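Side-chain contacts in putative secreted cellulose binding protein (PDB 4OY7), which cleaves glycosidic bonds of cellulose oxidatively in a copper-dependent reaction, the chain described here being its lytic polysaccharide monooxygenase (AA10) domain: residues L16-G21 and L25-P30; T42-W47 and S80-A85. All coordinates share one frame; numbering follows the deposited sequence.

Overall arrangement
Both contacts belong to the helical and loop region of the monooxygenase domain, and they adjoin: L25 and A18 of contact 1 pack against L44 of contact 2, with centres about 13 Å apart. Contact 1 lies farther out, partly buried, about 18 Å from the centre of the chain, and ties the end of helix 10-18 to the loop leading into helix 30-39 through hydrogen bonds to a carboxylate and a carbonyl. Contact 2 lies deeper, about 11 Å from the centre, and all three residues that meet there are buried. Its chemistry is correspondingly apolar: one tyrosine from the 80-83 turn against two aliphatic side chains of helix 42-45.

Contact 1 (L16-G21 and L25-P30); sequences LDAKTG and LDPTNP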
loop_
_atom_site.group_PDB
_atom_site.type_symbol
_atom_site.label_atom_id
_atom_site.label_comp_id
_atom_site.label_asym_id
_atom_site.label_seq_id
_atom_site.Cartn_x
_atom_site.Cartn_y
_atom_site.Cartn_z
ATOM N N LEU A 16 -6.448 10.297 4.203
ATOM C CA LEU A 16 -7.314 11.205 3.423
ATOM C C LEU A 16 -8.709 11.240 3.980
ATOM O O LEU A 16 -9.299 12.295 4.047
ATOM C CB LEU A 16 -7.419 10.810 1.952
ATOM C CG LEU A 16 -6.165 10.998 1.113
ATOM C CD1 LEU A 16 -6.477 10.455 -0.279
ATOM C CD2 LEU A 16 -5.669 12.444 1.065
ATOM N N ASP A 17 -9.230 10.080 4.361
ATOM C CA ASP A 17 -10.552 9.992 4.989
ATOM C C ASP A 17 -10.629 10.707 6.340
ATOM O O ASP A 17 -11.695 11.183 6.721
ATOM C CB ASP A 17 -10.934 8.511 5.169
ATOM C CG ASP A 17 -12.338 8.323 5.657
ATOM O OD1 ASP A 17 -12.517 7.705 6.734
ATOM O OD2 ASP A 17 -13.261 8.779 4.952
ATOM N N ALA A 18 -9.516 10.779 7.067
ATOM C CA ALA A 18 -9.523 11.333 8.414
ATOM C C ALA A 18 -9.150 12.807 8.464
ATOM O O ALA A 18 -9.380 13.474 9.472
ATOM C CB ALA A 18 -8.604 10.541 9.326
ATOM N N LYS A 19 -8.597 13.317 7.374
ATOM C CA LYS A 19 -7.958 14.636 7.360
ATOM C C LYS A 19 -8.914 15.771 7.686
ATOM O O LYS A 19 -9.996 15.861 7.126
ATOM C CB LYS A 19 -7.331 14.884 5.983
ATOM C CG LYS A 19 -6.472 16.140 5.902
ATOM C CD LYS A 19 -5.242 15.905 5.049
ATOM C CE LYS A 19 -5.602 15.458 3.638
ATOM N NZ LYS A 19 -4.375 15.417 2.788
ATOM N N THR A 20 -8.508 16.647 8.602
ATOM C CA THR A 20 -9.264 17.855 8.906
ATOM C C THR A 20 -8.339 19.038 8.831
ATOM O O THR A 20 -7.120 18.880 8.868
ATOM C CB THR A 20 -9.885 17.837 10.316
ATOM O OG1 THR A 20 -8.847 17.973 11.301
ATOM C CG2 THR A 20 -10.664 16.558 10.562
ATOM N N GLY A 21 -8.913 20.224 8.770
ATOM C CA GLY A 21 -8.124 21.443 8.652
ATOM C C GLY A 21 -7.282 21.798 9.865
ATOM O O GLY A 21 -6.380 22.634 9.765
ATOM N N LEU A 25 -7.779 13.922 13.513
ATOM C CA LEU A 25 -8.095 12.818 12.619
ATOM C C LEU A 25 -9.482 12.291 12.912
ATOM O O LEU A 25 -9.718 11.747 13.981
ATOM C CB LEU A 25 -7.051 11.726 12.797
ATOM C CG LEU A 25 -5.665 12.157 12.290
ATOM C CD1 LEU A 25 -4.621 11.224 12.866
ATOM C CD2 LEU A 25 -5.580 12.197 10.773
ATOM N N ASP A 26 -10.396 12.451 11.956
ATOM C CA ASP A 26 -11.797 12.051 12.139
ATOM C C ASP A 26 -12.308 11.201 10.982
ATOM O O ASP A 26 -13.002 11.688 10.109
ATOM C CB ASP A 26 -12.673 13.277 12.300
ATOM C CG ASP A 26 -14.089 12.922 12.694
ATOM O OD1 ASP A 26 -14.260 11.999 13.529
ATOM O OD2 ASP A 26 -15.031 13.568 12.189
ATOM N N PRO A 27 -11.945 9.916 10.980
ATOM C CA PRO A 27 -12.366 9.051 9.876
ATOM C C PRO A 27 -13.842 8.729 9.951
ATOM O O PRO A 27 -14.407 8.675 11.045
ATOM C CB PRO A 27 -11.548 7.779 10.085
ATOM C CG PRO A 27 -11.103 7.792 11.496
ATOM C CD PRO A 27 -11.073 9.222 11.943
ATOM N N THR A 28 -14.460 8.540 8.790
ATOM C CA THR A 28 -15.837 8.049 8.734
ATOM C C THR A 28 -15.885 6.596 8.253
ATOM O O THR A 28 -16.850 5.895 8.504
ATOM C CB THR A 28 -16.740 8.938 7.866
ATOM O OG1 THR A 28 -16.204 9.047 6.556
ATOM C CG2 THR A 28 -16.849 10.327 8.465
ATOM N N ASN A 29 -14.846 6.149 7.564
ATOM C CA ASN A 29 -14.808 4.771 7.123
ATOM C C ASN A 29 -14.597 3.862 8.338
ATOM O O ASN A 29 -13.735 4.112 9.175
ATOM C CB ASN A 29 -13.722 4.541 6.068
ATOM C CG ASN A 29 -13.544 3.064 5.741
ATOM O OD1 ASN A 29 -12.891 2.339 6.472
ATOM N ND2 ASN A 29 -14.106 2.625 4.628
ATOM N N PRO A 30 -15.400 2.805 8.461
ATOM C CA PRO A 30 -15.338 2.046 9.722
ATOM C C PRO A 30 -14.059 1.253 9.941
ATOM O O PRO A 30 -13.637 1.083 11.076
ATOM C CB PRO A 30 -16.562 1.110 9.639
ATOM C CG PRO A 30 -16.990 1.150 8.212
ATOM C CD PRO A 30 -16.613 2.499 7.686
#
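D17 reaches across from the last turn of helix 10-18 and takes two backbone N-H groups on a single oxygen. N29 N lies 2.9 Å from D17 OD1 in a nearly straight bond (170°), and T28 N, also 2.9 Å from D17 OD1, comes in more bent (135°). Both arrive on the syn side but from opposite faces of the carboxylate plane, which pins this oxygen; OD2 gets a weak bond from T28 OG1. With CG anti to the backbone N, chi1 of -173° carries the carboxylate out to these amides. With an alanine here the carboxylate is gone, and the T28 and N29 amides would probably lose the acceptor they share. One residue on, D26 N donates to A18 O, 2.9 Å away, and A18 CB lies 3.7 Å from L25 CD2 and 3.8 Å from P27 CD. D26 binds calcium in another structure of this protein, though none is bound here. Farther out, N29 N-caps helix 30-39, its OD1 accepting from C32 N, while its ND2 binds the D88 carbonyl. The turn after helix 10-18 thus joins it to helix 30-39, where P27 packs and D17 touches C32, disulfide-bonded to C14; L25 rests on helix 42-45.

Contact 2 (T42-W47 and S80-A85); sequences TALYNW and SAYNAA
Y82 points its phenol at helix 42-45 and meets two residues there, A43 and L44. A43 CB stands 3.8 Å from Y82 CE2, while L44 brings CD2 to 3.3 Å from Y82 OH, the shortest approach between the two segments. L44 CD2 is also 4.1 Å from Y82 CZ, and the hydroxyl lies against both CD2 and CG of the leucine. Both aliphatic groups reach the ring obliquely, and the side chains of L44 and Y82 cross at about a right angle. The Y82 torsion (chi1 -61°) sets CG anti to its carbonyl carbon and sends the ring across to the helix. For L44, chi1 is -59° and CD1 is anti to CA (chi2 -179°), which leaves CD2 as the branch that turns to the phenol.

This tight patch is small, with 110 Å² buried in total. Away from it, T42 and Y45 are exposed, although Y45 has partners of its own, its ring meeting L25 and its OH hydrogen-bonded to the G23 carbonyl. Partly exposed N46 folds back on the helix: N46 ND2 is 3.0 Å from T42 O, which also accepts the backbone N of N46 from the opposite face of the carbonyl plane, and these two N-H groups on T42 O close the single turn of the helix.

The packing belongs to the helix-and-loop region that AA10 enzymes insert between early strands of the core beta-sandwich, here between strand 4-6 and the strands from 92-94 on. Y82 sits where three helices meet: its side chain also touches T11 of helix 10-18 and A35 of helix 30-39, while L44 packs on C14 and Q15. The 80-83 3-10 turn, in the long loop between strands 51-52 and 92-94, is thereby brought against all three helices.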
loop_
_atom_site.group_PDB
_atom_site.type_symbol
_atom_site.label_atom_id
_atom_site.label_comp_id
_atom_site.label_asym_id
_atom_site.label_seq_id
_atom_site.Cartn_x
_atom_site.Cartn_y
_atom_site.Cartn_z
ATOM N N THR A 42 -0.686 8.259 15.240
ATOM C CA THR A 42 0.697 8.341 14.766
ATOM C C THR A 42 0.874 7.664 13.401
ATOM O O THR A 42 1.634 8.136 12.552
ATOM C CB THR A 42 1.655 7.720 15.807
ATOM O OG1 THR A 42 1.538 8.447 17.033
ATOM C CG2 THR A 42 3.121 7.729 15.325
ATOM N N ALA A 43 0.182 6.541 13.206
ATOM C CA ALA A 43 0.182 5.837 11.917
ATOM C C ALA A 43 -0.280 6.697 10.751
ATOM O O ALA A 43 0.246 6.576 9.662
ATOM C CB ALA A 43 -0.662 4.572 11.983
ATOM N N LEU A 44 -1.328 7.492 10.953
ATOM C CA LEU A 44 -1.838 8.372 9.897
ATOM C C LEU A 44 -1.002 9.630 9.679
ATOM O O LEU A 44 -0.905 10.125 8.549
ATOM C CB LEU A 44 -3.298 8.732 10.157
ATOM C CG LEU A 44 -4.222 7.512 10.224
ATOM C CD1 LEU A 44 -5.653 7.963 10.455
ATOM C CD2 LEU A 44 -4.111 6.693 8.956
ATOM N N TYR A 45 -0.407 10.180 10.740
ATOM C CA TYR A 45 0.515 11.291 10.543
ATOM C C TYR A 45 1.744 10.799 9.791
ATOM O O TYR A 45 2.355 11.558 9.049
ATOM C CB TYR A 45 0.925 11.913 11.861
ATOM C CG TYR A 45 -0.206 12.639 12.550
ATOM C CD1 TYR A 45 -0.892 13.684 11.924
ATOM C CD2 TYR A 45 -0.574 12.299 13.843
ATOM C CE1 TYR A 45 -1.907 14.372 12.595
ATOM C CE2 TYR A 45 -1.604 12.954 14.498
ATOM C CZ TYR A 45 -2.255 13.992 13.880
ATOM O OH TYR A 45 -3.279 14.634 14.557
ATOM N N ASN A 46 2.087 9.527 9.990
ATOM C CA ASN A 46 3.247 8.899 9.319
ATOM C C ASN A 46 2.830 7.811 8.353
ATOM O O ASN A 46 3.456 6.788 8.277
ATOM C CB ASN A 46 4.179 8.299 10.368
ATOM C CG ASN A 46 4.836 9.359 11.224
ATOM O OD1 ASN A 46 5.806 10.018 10.794
ATOM N ND2 ASN A 46 4.355 9.507 12.442
ATOM N N TRP A 47 1.772 8.074 7.601
ATOM C CA TRP A 47 1.202 7.100 6.671
ATOM C C TRP A 47 2.176 6.491 5.642
ATOM O O TRP A 47 1.970 5.364 5.168
ATOM C CB TRP A 47 0.021 7.764 5.951
ATOM C CG TRP A 47 0.359 9.008 5.173
ATOM C CD1 TRP A 47 0.301 10.296 5.612
ATOM C CD2 TRP A 47 0.807 9.080 3.803
ATOM N NE1 TRP A 47 0.673 11.160 4.614
ATOM C CE2 TRP A 47 0.978 10.435 3.492
ATOM C CE3 TRP A 47 1.099 8.118 2.819
ATOM C CZ2 TRP A 47 1.423 10.863 2.240
ATOM C CZ3 TRP A 47 1.504 8.553 1.568
ATOM C CH2 TRP A 47 1.671 9.916 1.297
ATOM N N SER A 80 -0.042 -2.236 12.895
ATOM C CA SER A 80 -0.601 -3.587 12.991
ATOM C C SER A 80 -2.066 -3.667 12.546
ATOM O O SER A 80 -2.469 -4.650 11.910
ATOM C CB SER A 80 -0.421 -4.143 14.412
ATOM O OG SER A 80 -0.871 -5.490 14.520
ATOM N N ALA A 81 -2.833 -2.630 12.850
ATOM C CA ALA A 81 -4.265 -2.602 12.504
ATOM C C ALA A 81 -4.552 -2.623 11.012
ATOM O O ALA A 81 -5.637 -3.034 10.605
ATOM C CB ALA A 81 -4.977 -1.407 13.151
ATOM N N TYR A 82 -3.562 -2.239 10.213
ATOM C CA TYR A 82 -3.693 -2.126 8.766
ATOM C C TYR A 82 -3.553 -3.494 8.112
ATOM O O TYR A 82 -3.769 -3.621 6.928
ATOM C CB TYR A 82 -2.731 -1.036 8.211
ATOM C CG TYR A 82 -3.096 0.299 8.819
ATOM C CD1 TYR A 82 -4.070 1.100 8.248
ATOM C CD2 TYR A 82 -2.550 0.712 10.031
ATOM C CE1 TYR A 82 -4.456 2.289 8.826
ATOM C CE2 TYR A 82 -2.937 1.895 10.623
ATOM C CZ TYR A 82 -3.902 2.690 10.020
ATOM O OH TYR A 82 -4.348 3.862 10.605
ATOM N N ASN A 83 -3.231 -4.529 8.890
ATOM C CA ASN A 83 -3.411 -5.913 8.436
ATOM C C ASN A 83 -4.817 -6.515 8.609
ATOM O O ASN A 83 -5.054 -7.618 8.104
ATOM C CB ASN A 83 -2.391 -6.861 9.131
ATOM C CG ASN A 83 -0.976 -6.536 8.749
ATOM O OD1 ASN A 83 -0.628 -6.503 7.540
ATOM N ND2 ASN A 83 -0.151 -6.270 9.746
ATOM N N ALA A 84 -5.737 -5.833 9.297
ATOM C CA ALA A 84 -7.065 -6.398 9.581
ATOM C C ALA A 84 -7.719 -6.931 8.318
ATOM O O ALA A 84 -7.828 -6.237 7.312
ATOM C CB ALA A 84 -7.952 -5.354 10.251
ATOM N N ALA A 85 -8.128 -8.190 8.383
ATOM C CA ALA A 85 -8.713 -8.878 7.243
ATOM C C ALA A 85 -10.217 -8.562 7.193
ATOM O O ALA A 85 -11.081 -9.352 7.667
ATOM C CB ALA A 85 -8.472 -10.384 7.351
#